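Local coordinates for GCN5-related N-acetyltransferase (Sphaerobacter thermophilus, PDB 3TT2), which probably transfers an acyl group, most likely acetyl from acetyl-CoA, to an acceptor substrate, at residues A[57-65]-A[100-111]; A[66-76]-A[88-96]. All coordinates share one frame; numbering follows the deposited sequence.

Contact 1. Residues A[57-65]-A[100-111]. With SO4 (sulfate ion), chain I.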
loop_
_atom_site.group_PDB
_atom_site.type_symbol
_atom_site.label_atom_id
_atom_site.label_comp_id
_atom_site.label_asym_id
_atom_site.label_seq_id
_atom_site.Cartn_x
_atom_site.Cartn_y
_atom_site.Cartn_z
ATOM N N LEU A 57 -13.903 11.974 6.202
ATOM C CA LEU A 57 -15.000 11.113 5.800
ATOM C C LEU A 57 -15.976 11.868 4.917
ATOM O O LEU A 57 -16.499 11.315 3.947
ATOM C CB LEU A 57 -15.711 10.553 7.023
ATOM C CG LEU A 57 -14.936 9.487 7.790
ATOM C CD1 LEU A 57 -15.556 9.277 9.180
ATOM C CD2 LEU A 57 -14.932 8.204 6.987
ATOM N N GLY A 58 -16.200 13.138 5.243
ATOM C CA GLY A 58 -17.181 13.931 4.529
ATOM C C GLY A 58 -16.789 14.105 3.079
ATOM O O GLY A 58 -17.578 13.830 2.175
ATOM N N GLN A 59 -15.578 14.610 2.871
ATOM C CA GLN A 59 -15.037 14.867 1.539
ATOM C C GLN A 59 -14.339 13.731 0.764
ATOM O O GLN A 59 -14.403 13.691 -0.460
ATOM C CB GLN A 59 -14.166 16.130 1.575
ATOM C CG GLN A 59 -14.843 17.349 2.253
ATOM C CD GLN A 59 -16.269 17.638 1.761
ATOM O OE1 GLN A 59 -16.676 17.223 0.671
ATOM N NE2 GLN A 59 -17.034 18.356 2.582
ATOM N N GLU A 60 -13.647 12.842 1.472
ATOM C CA GLU A 60 -12.822 11.798 0.834
ATOM C C GLU A 60 -13.399 10.372 0.630
ATOM O O GLU A 60 -12.682 9.472 0.196
ATOM C CB GLU A 60 -11.439 11.759 1.470
ATOM C CG GLU A 60 -10.685 13.027 1.162
ATOM C CD GLU A 60 -9.535 13.316 2.108
ATOM O OE1 GLU A 60 -8.971 12.374 2.705
ATOM O OE2 GLU A 60 -9.196 14.511 2.256
ATOM N N ALA A 61 -14.668 10.151 0.958
ATOM C CA ALA A 61 -15.258 8.831 0.753
ATOM C C ALA A 61 -16.711 8.943 0.336
ATOM O O ALA A 61 -17.363 9.959 0.598
ATOM C CB ALA A 61 -15.124 7.990 1.998
ATOM N N VAL A 62 -17.214 7.906 -0.327
ATOM C CA VAL A 62 -18.623 7.881 -0.712
ATOM C C VAL A 62 -19.251 6.527 -0.399
ATOM O O VAL A 62 -18.584 5.498 -0.476
ATOM C CB VAL A 62 -18.819 8.236 -2.210
ATOM C CG1 VAL A 62 -18.345 7.110 -3.100
ATOM C CG2 VAL A 62 -20.279 8.561 -2.513
ATOM N N LEU A 63 -20.530 6.534 -0.027
ATOM C CA LEU A 63 -21.275 5.301 0.233
ATOM C C LEU A 63 -22.575 5.269 -0.566
ATOM O O LEU A 63 -23.410 6.157 -0.427
ATOM C CB LEU A 63 -21.582 5.181 1.721
ATOM C CG LEU A 63 -22.573 4.101 2.141
ATOM C CD1 LEU A 63 -22.034 2.766 1.720
ATOM C CD2 LEU A 63 -22.783 4.144 3.643
ATOM N N VAL A 64 -22.746 4.258 -1.412
ATOM C CA VAL A 64 -24.009 4.097 -2.123
ATOM C C VAL A 64 -24.908 3.204 -1.280
ATOM O O VAL A 64 -24.608 2.037 -1.058
ATOM C CB VAL A 64 -23.827 3.486 -3.541
ATOM C CG1 VAL A 64 -25.169 3.268 -4.210
ATOM C CG2 VAL A 64 -22.979 4.383 -4.406
ATOM N N VAL A 65 -26.006 3.760 -0.793
ATOM C CA VAL A 65 -26.892 2.983 0.051
ATOM C C VAL A 65 -27.986 2.374 -0.798
ATOM O O VAL A 65 -28.607 3.052 -1.621
ATOM C CB VAL A 65 -27.469 3.810 1.211
ATOM C CG1 VAL A 65 -28.584 3.037 1.928
ATOM C CG2 VAL A 65 -26.363 4.162 2.179
ATOM N N LEU A 100 -23.201 0.801 -11.333
ATOM C CA LEU A 100 -22.711 1.267 -10.043
ATOM C C LEU A 100 -21.187 1.367 -9.977
ATOM O O LEU A 100 -20.651 2.342 -9.450
ATOM C CB LEU A 100 -23.228 0.364 -8.927
ATOM C CG LEU A 100 -24.196 1.044 -7.962
ATOM C CD1 LEU A 100 -25.425 1.559 -8.702
ATOM C CD2 LEU A 100 -24.590 0.084 -6.866
ATOM N N GLY A 101 -20.489 0.364 -10.502
ATOM C CA GLY A 101 -19.035 0.422 -10.577
ATOM C C GLY A 101 -18.565 1.566 -11.464
ATOM O O GLY A 101 -17.539 2.188 -11.192
ATOM N N THR A 102 -19.322 1.846 -12.527
ATOM C CA THR A 102 -19.049 2.990 -13.401
ATOM C C THR A 102 -19.231 4.299 -12.636
ATOM O O THR A 102 -18.445 5.238 -12.775
ATOM C CB THR A 102 -19.975 3.009 -14.647
ATOM O OG1 THR A 102 -19.602 1.961 -15.555
ATOM C CG2 THR A 102 -19.887 4.344 -15.365
ATOM N N TRP A 103 -20.269 4.344 -11.814
ATOM C CA TRP A 103 -20.560 5.529 -11.040
ATOM C C TRP A 103 -19.401 5.892 -10.108
ATOM O O TRP A 103 -18.932 7.031 -10.123
ATOM C CB TRP A 103 -21.842 5.321 -10.252
ATOM C CG TRP A 103 -22.402 6.574 -9.723
ATOM C CD1 TRP A 103 -23.336 7.369 -10.321
ATOM C CD2 TRP A 103 -22.068 7.203 -8.482
ATOM N NE1 TRP A 103 -23.607 8.457 -9.524
ATOM C CE2 TRP A 103 -22.842 8.375 -8.387
ATOM C CE3 TRP A 103 -21.196 6.884 -7.438
ATOM C CZ2 TRP A 103 -22.772 9.230 -7.285
ATOM C CZ3 TRP A 103 -21.130 7.727 -6.348
ATOM C CH2 TRP A 103 -21.914 8.889 -6.279
ATOM N N LEU A 104 -18.934 4.931 -9.315
ATOM C CA LEU A 104 -17.785 5.153 -8.429
ATOM C C LEU A 104 -16.577 5.676 -9.185
ATOM O O LEU A 104 -15.855 6.554 -8.707
ATOM C CB LEU A 104 -17.363 3.859 -7.741
ATOM C CG LEU A 104 -18.335 3.227 -6.760
ATOM C CD1 LEU A 104 -17.666 2.054 -6.082
ATOM C CD2 LEU A 104 -18.778 4.265 -5.751
ATOM N N VAL A 105 -16.350 5.110 -10.363
ATOM C CA VAL A 105 -15.204 5.489 -11.159
ATOM C C VAL A 105 -15.246 6.976 -11.465
ATOM O O VAL A 105 -14.286 7.692 -11.179
ATOM C CB VAL A 105 -15.133 4.675 -12.445
ATOM C CG1 VAL A 105 -14.130 5.289 -13.409
ATOM C CG2 VAL A 105 -14.767 3.242 -12.122
ATOM N N GLN A 106 -16.366 7.444 -12.015
ATOM C CA GLN A 106 -16.501 8.855 -12.367
ATOM C C GLN A 106 -16.487 9.743 -11.119
ATOM O O GLN A 106 -15.932 10.828 -11.149
ATOM C CB GLN A 106 -17.732 9.105 -13.253
ATOM C CG GLN A 106 -17.982 10.588 -13.588
ATOM C CD GLN A 106 -17.666 10.982 -15.042
ATOM O OE1 GLN A 106 -16.794 10.398 -15.688
ATOM N NE2 GLN A 106 -18.387 11.985 -15.552
ATOM N N TRP A 107 -17.065 9.268 -10.019
ATOM C CA TRP A 107 -16.996 9.978 -8.741
ATOM C C TRP A 107 -15.563 10.365 -8.376
ATOM O O TRP A 107 -15.285 11.491 -7.956
ATOM C CB TRP A 107 -17.572 9.115 -7.610
ATOM C CG TRP A 107 -17.420 9.749 -6.250
ATOM C CD1 TRP A 107 -18.214 10.714 -5.713
ATOM C CD2 TRP A 107 -16.407 9.473 -5.266
ATOM N NE1 TRP A 107 -17.768 11.053 -4.454
ATOM C CE2 TRP A 107 -16.660 10.309 -4.156
ATOM C CE3 TRP A 107 -15.317 8.593 -5.214
ATOM C CZ2 TRP A 107 -15.867 10.301 -3.011
ATOM C CZ3 TRP A 107 -14.524 8.580 -4.068
ATOM C CH2 TRP A 107 -14.803 9.435 -2.985
ATOM N N GLY A 108 -14.660 9.408 -8.528
ATOM C CA GLY A 108 -13.265 9.635 -8.234
ATOM C C GLY A 108 -12.629 10.565 -9.239
ATOM O O GLY A 108 -11.807 11.404 -8.880
ATOM N N GLU A 109 -13.006 10.411 -10.505
ATOM C CA GLU A 109 -12.529 11.300 -11.558
ATOM C C GLU A 109 -13.005 12.721 -11.305
ATOM O O GLU A 109 -12.243 13.670 -11.421
ATOM C CB GLU A 109 -13.010 10.835 -12.936
ATOM C CG GLU A 109 -12.416 9.519 -13.395
ATOM C CD GLU A 109 -12.690 9.233 -14.858
ATOM O OE1 GLU A 109 -13.468 9.987 -15.475
ATOM O OE2 GLU A 109 -12.121 8.265 -15.399
ATOM N N GLU A 110 -14.274 12.863 -10.950
ATOM C CA GLU A 110 -14.802 14.180 -10.679
ATOM C C GLU A 110 -14.179 14.713 -9.396
ATOM O O GLU A 110 -14.111 15.914 -9.203
ATOM C CB GLU A 110 -16.335 14.170 -10.598
ATOM C CG GLU A 110 -16.888 13.758 -9.240
ATOM C CD GLU A 110 -18.223 14.422 -8.905
ATOM O OE1 GLU A 110 -18.745 15.188 -9.749
ATOM O OE2 GLU A 110 -18.744 14.179 -7.790
ATOM N N TRP A 111 -13.711 13.823 -8.522
ATOM C CA TRP A 111 -13.116 14.268 -7.268
ATOM C C TRP A 111 -11.896 15.127 -7.553
ATOM O O TRP A 111 -11.815 16.263 -7.084
ATOM C CB TRP A 111 -12.725 13.094 -6.369
ATOM C CG TRP A 111 -12.314 13.518 -4.976
ATOM C CD1 TRP A 111 -13.105 13.549 -3.868
ATOM C CD2 TRP A 111 -11.016 13.969 -4.546
ATOM N NE1 TRP A 111 -12.390 13.986 -2.779
ATOM C CE2 TRP A 111 -11.107 14.256 -3.169
ATOM C CE3 TRP A 111 -9.787 14.167 -5.195
ATOM C CZ2 TRP A 111 -10.024 14.730 -2.431
ATOM C CZ3 TRP A 111 -8.705 14.641 -4.453
ATOM C CH2 TRP A 111 -8.833 14.914 -3.088
HETATM S S SO4 I . -21.095 -1.525 -13.942
HETATM O O1 SO4 I . -20.602 -1.381 -15.321
HETATM O O2 SO4 I . -20.375 -2.572 -13.203
HETATM O O3 SO4 I . -20.944 -0.251 -13.249
HETATM O O4 SO4 I . -22.513 -1.871 -13.930
#
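Val62 and Val64, on strand 61-65, face helix 100-111, whose axis passes 10.3 Å from the strand's and runs nearly antiparallel to it, at 156°. Val62 is the centre of the interface. Its CG1, set between the backbone N and the carbonyl carbon (chi1 72°), lies over the face of Trp107 in a CH-pi contact, 3.8 Å from the centroid of the six-membered ring. The other branch, CG2, meets Trp103 at the ring edge, with CZ3 4.0 Å away, while CG1 also reaches Leu104 CD2 at 3.9 Å. Val64 prolongs the apolar seam, its CG1 approaching Leu100 CD2 at 4.2 Å. At the far end the contact becomes polar: Trp111 NE1 donates to Gln59 O over 3.1 Å, the acceptor lying in the indole plane while the donor sits above the carbonyl plane. Glu60 CG lies near Trp111 CZ2. A sulfate ion, probably from the crystallisation liquor, occupies the helix N-terminus, where Thr102 N binds sulfate O3 at 2.7 Å and Gly99 N adds another hydrogen bond. A helix on the sheet with an anion at its amino end is consistent with the site where GNAT enzymes hold the pyrophosphate of acetyl-CoA.

Contact 2. Residues A[66-76]-A[88-96]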
loop_
_atom_site.group_PDB
_atom_site.type_symbol
_atom_site.label_atom_id
_atom_site.label_comp_id
_atom_site.label_asym_id
_atom_site.label_seq_id
_atom_site.Cartn_x
_atom_site.Cartn_y
_atom_site.Cartn_z
ATOM N N ALA A 66 -28.189 1.075 -0.626
ATOM C CA ALA A 66 -29.220 0.373 -1.365
ATOM C C ALA A 66 -30.585 0.617 -0.708
ATOM O O ALA A 66 -30.654 0.981 0.471
ATOM C CB ALA A 66 -28.890 -1.117 -1.437
ATOM N N PRO A 67 -31.668 0.437 -1.481
ATOM C CA PRO A 67 -33.057 0.559 -1.025
ATOM C C PRO A 67 -33.348 -0.202 0.274
ATOM O O PRO A 67 -34.176 0.252 1.063
ATOM C CB PRO A 67 -33.851 -0.077 -2.167
ATOM C CG PRO A 67 -32.929 -0.112 -3.352
ATOM C CD PRO A 67 -31.591 0.422 -2.950
ATOM N N ASP A 68 -32.659 -1.317 0.504
ATOM C CA ASP A 68 -32.870 -2.107 1.718
ATOM C C ASP A 68 -32.048 -1.587 2.902
ATOM O O ASP A 68 -32.062 -2.169 3.986
ATOM C CB ASP A 68 -32.624 -3.605 1.471
ATOM C CG ASP A 68 -31.325 -3.878 0.736
ATOM O OD1 ASP A 68 -30.271 -3.359 1.157
ATOM O OD2 ASP A 68 -31.358 -4.622 -0.265
ATOM N N GLY A 69 -31.323 -0.495 2.677
ATOM C CA GLY A 69 -30.590 0.171 3.738
ATOM C C GLY A 69 -29.201 -0.386 3.963
ATOM O O GLY A 69 -28.558 -0.122 4.983
ATOM N N GLU A 70 -28.729 -1.148 2.986
ATOM C CA GLU A 70 -27.471 -1.860 3.116
ATOM C C GLU A 70 -26.522 -1.229 2.121
ATOM O O GLU A 70 -26.956 -0.631 1.130
ATOM C CB GLU A 70 -27.665 -3.341 2.804
ATOM C CG GLU A 70 -26.423 -4.216 2.972
ATOM C CD GLU A 70 -26.191 -4.657 4.408
ATOM O OE1 GLU A 70 -27.031 -4.338 5.278
ATOM O OE2 GLU A 70 -25.168 -5.332 4.662
ATOM N N ALA A 71 -25.224 -1.343 2.379
ATOM C CA ALA A 71 -24.265 -0.637 1.554
ATOM C C ALA A 71 -24.055 -1.372 0.231
ATOM O O ALA A 71 -23.500 -2.474 0.178
ATOM C CB ALA A 71 -22.951 -0.530 2.298
ATOM N N ALA A 72 -24.434 -0.700 -0.848
ATOM C CA ALA A 72 -24.360 -1.261 -2.188
ATOM C C ALA A 72 -22.952 -1.144 -2.736
ATOM O O ALA A 72 -22.437 -2.060 -3.366
ATOM C CB ALA A 72 -25.352 -0.573 -3.105
ATOM N N ALA A 73 -22.339 0.009 -2.503
ATOM C CA ALA A 73 -20.984 0.264 -2.972
ATOM C C ALA A 73 -20.304 1.326 -2.115
ATOM O O ALA A 73 -20.967 2.117 -1.443
ATOM C CB ALA A 73 -20.995 0.678 -4.446
ATOM N N TYR A 74 -18.977 1.312 -2.121
ATOM C CA TYR A 74 -18.205 2.280 -1.363
ATOM C C TYR A 74 -16.852 2.531 -1.996
ATOM O O TYR A 74 -16.223 1.604 -2.505
ATOM C CB TYR A 74 -18.030 1.795 0.070
ATOM C CG TYR A 74 -16.907 2.447 0.844
ATOM C CD1 TYR A 74 -15.640 1.887 0.867
ATOM C CD2 TYR A 74 -17.124 3.609 1.585
ATOM C CE1 TYR A 74 -14.614 2.471 1.593
ATOM C CE2 TYR A 74 -16.101 4.202 2.320
ATOM C CZ TYR A 74 -14.845 3.629 2.321
ATOM O OH TYR A 74 -13.817 4.202 3.050
ATOM N N ALA A 75 -16.395 3.778 -1.922
ATOM C CA ALA A 75 -15.034 4.124 -2.321
ATOM C C ALA A 75 -14.414 5.219 -1.446
ATOM O O ALA A 75 -15.113 6.087 -0.915
ATOM C CB ALA A 75 -14.995 4.516 -3.779
ATOM N N ASP A 76 -13.098 5.151 -1.277
ATOM C CA ASP A 76 -12.335 6.223 -0.631
ATOM C C ASP A 76 -11.107 6.597 -1.487
ATOM O O ASP A 76 -10.707 5.817 -2.343
ATOM C CB ASP A 76 -11.951 5.856 0.813
ATOM C CG ASP A 76 -10.978 4.660 0.909
ATOM O OD1 ASP A 76 -10.279 4.324 -0.074
ATOM O OD2 ASP A 76 -10.896 4.060 2.008
ATOM N N TYR A 88 -10.018 3.689 -4.125
ATOM C CA TYR A 88 -10.310 2.307 -3.740
ATOM C C TYR A 88 -11.799 2.061 -3.703
ATOM O O TYR A 88 -12.476 2.504 -2.774
ATOM C CB TYR A 88 -9.662 2.014 -2.378
ATOM C CG TYR A 88 -8.178 2.330 -2.384
ATOM C CD1 TYR A 88 -7.246 1.358 -2.721
ATOM C CD2 TYR A 88 -7.714 3.615 -2.104
ATOM C CE1 TYR A 88 -5.900 1.645 -2.751
ATOM C CE2 TYR A 88 -6.360 3.916 -2.135
ATOM C CZ TYR A 88 -5.464 2.926 -2.461
ATOM O OH TYR A 88 -4.122 3.206 -2.495
ATOM N N GLY A 89 -12.313 1.361 -4.714
ATOM C CA GLY A 89 -13.745 1.120 -4.801
ATOM C C GLY A 89 -14.137 -0.303 -4.480
ATOM O O GLY A 89 -13.285 -1.200 -4.483
ATOM N N TYR A 90 -15.431 -0.516 -4.222
ATOM C CA TYR A 90 -16.009 -1.856 -4.056
ATOM C C TYR A 90 -17.456 -1.791 -4.463
ATOM O O TYR A 90 -18.144 -0.837 -4.115
ATOM C CB TYR A 90 -15.946 -2.313 -2.597
ATOM C CG TYR A 90 -14.573 -2.179 -1.996
ATOM C CD1 TYR A 90 -13.710 -3.262 -1.940
ATOM C CD2 TYR A 90 -14.126 -0.955 -1.500
ATOM C CE1 TYR A 90 -12.448 -3.128 -1.400
ATOM C CE2 TYR A 90 -12.873 -0.818 -0.976
ATOM C CZ TYR A 90 -12.042 -1.902 -0.924
ATOM O OH TYR A 90 -10.796 -1.731 -0.392
ATOM N N VAL A 91 -17.940 -2.817 -5.147
ATOM C CA VAL A 91 -19.372 -2.920 -5.423
ATOM C C VAL A 91 -19.830 -4.315 -5.063
ATOM O O VAL A 91 -19.253 -5.305 -5.507
ATOM C CB VAL A 91 -19.744 -2.586 -6.891
ATOM C CG1 VAL A 91 -18.924 -3.392 -7.838
ATOM C CG2 VAL A 91 -21.221 -2.857 -7.153
ATOM N N HIS A 92 -20.861 -4.381 -4.234
ATOM C CA HIS A 92 -21.365 -5.651 -3.758
ATOM C C HIS A 92 -21.703 -6.568 -4.928
ATOM O O HIS A 92 -22.334 -6.135 -5.896
ATOM C CB HIS A 92 -22.582 -5.423 -2.881
ATOM C CG HIS A 92 -22.839 -6.539 -1.932
ATOM N ND1 HIS A 92 -23.365 -7.746 -2.335
ATOM C CD2 HIS A 92 -22.622 -6.642 -0.601
ATOM C CE1 HIS A 92 -23.473 -8.543 -1.289
ATOM N NE2 HIS A 92 -23.030 -7.899 -0.225
ATOM N N PRO A 93 -21.270 -7.842 -4.840
ATOM C CA PRO A 93 -21.342 -8.831 -5.930
ATOM C C PRO A 93 -22.751 -9.059 -6.496
ATOM O O PRO A 93 -22.887 -9.599 -7.595
ATOM C CB PRO A 93 -20.800 -10.112 -5.282
ATOM C CG PRO A 93 -19.874 -9.616 -4.208
ATOM C CD PRO A 93 -20.515 -8.356 -3.678
ATOM N N ARG A 94 -23.778 -8.677 -5.746
ATOM C CA ARG A 94 -25.150 -8.745 -6.231
ATOM C C ARG A 94 -25.507 -7.578 -7.161
ATOM O O ARG A 94 -26.409 -7.686 -8.009
ATOM C CB ARG A 94 -26.103 -8.743 -5.047
ATOM C CG ARG A 94 -26.004 -7.476 -4.211
ATOM C CD ARG A 94 -26.938 -7.517 -3.026
ATOM N NE ARG A 94 -26.627 -8.624 -2.129
ATOM C CZ ARG A 94 -27.455 -9.077 -1.198
ATOM N NH1 ARG A 94 -27.089 -10.092 -0.422
ATOM N NH2 ARG A 94 -28.651 -8.516 -1.046
ATOM N N PHE A 95 -24.813 -6.458 -6.973
ATOM C CA PHE A 95 -25.152 -5.221 -7.664
ATOM C C PHE A 95 -24.331 -4.955 -8.928
ATOM O O PHE A 95 -24.471 -3.900 -9.550
ATOM C CB PHE A 95 -25.061 -4.029 -6.712
ATOM C CG PHE A 95 -26.046 -4.071 -5.578
ATOM C CD1 PHE A 95 -27.391 -4.310 -5.806
ATOM C CD2 PHE A 95 -25.622 -3.873 -4.274
ATOM C CE1 PHE A 95 -28.303 -4.350 -4.754
ATOM C CE2 PHE A 95 -26.521 -3.910 -3.217
ATOM C CZ PHE A 95 -27.864 -4.147 -3.456
ATOM N N ARG A 96 -23.457 -5.891 -9.295
ATOM C CA ARG A 96 -22.621 -5.721 -10.486
ATOM C C ARG A 96 -23.462 -5.640 -11.777
ATOM O O ARG A 96 -24.486 -6.322 -11.908
ATOM C CB ARG A 96 -21.584 -6.850 -10.597
ATOM C CG ARG A 96 -21.177 -7.505 -9.269
ATOM C CD ARG A 96 -19.975 -6.834 -8.575
ATOM N NE ARG A 96 -18.734 -7.625 -8.668
ATOM C CZ ARG A 96 -17.848 -7.791 -7.679
ATOM N NH1 ARG A 96 -18.045 -7.238 -6.487
ATOM N NH2 ARG A 96 -16.751 -8.514 -7.878
#
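Tyr74 and Tyr90 form a hydrogen-bonded antiparallel pair, with Tyr74 N donating to Tyr90 O at 3.0 Å; the return bond, Tyr90 N to Tyr74 O, is weak. Their side chains lie side by side and point the same way, Tyr90 CD2 meeting the edge of the Tyr74 ring at CD1, 4.0 Å away. Asp76 and Tyr88 form the next hydrogen-bonded pair; Tyr88 N gives Asp76 O an almost straight bond of 2.9 Å. Here Asp76 OD1 lies 3.3 Å from Tyr88 CB, with carboxylate and ring planes 79° apart. On the other face, in non-hydrogen-bonded pairs, Ala73 CB lies beside Val91 CB and Ala75 CB meets the backbone of Gly89. Past the strands, His92 N bonds to Ala72 O (2.9 Å), and the turn from His92 to Phe95 brings the phenyl ring back: CD2 touches Ala72 CB (3.5 Å) and CZ Ala66 CB (3.8 Å). Farther out, Asp76 OD2 (3.1 Å) and Trp52 NE1 hydrogen-bond the Tyr74 OH and so position its ring beside Tyr90. Leu29 of helix 23-36 touches Tyr74, and Ile30 touches Tyr90. This beta hairpin leads, by its second strand, into the loop that in GNAT enzymes, probably here too, receives the acetyl-CoA pyrophosphate.

Contact 2 is nested within the chain loop closed by contact 1, their centres 11 Å apart. Strand 61-65 adjoins strand 71-80, where Val64 faces both Ala72 and Ala73 in a classic beta bulge: Val64 O lies 2.8 Å from Ala72 N, and Val64 N equally far from Ala73 O, both probable hydrogen bonds. Helix 100-115 packs over this junction, with Leu104 touching Ala73 and Trp107 touching Ala75. The R-x-x-G-x-G signature, Arg96 to Gly101, links contact 2 to the sulfate-binding helix end of contact 1. A MES molecule, salt-bridged to Arg96 and probably from the crystallisation liquor, lies about 3 Å (nearest atoms) from the Val91 side chain and about 4 Å from that of Leu104, suggesting a cofactor pocket bordered by both contacts.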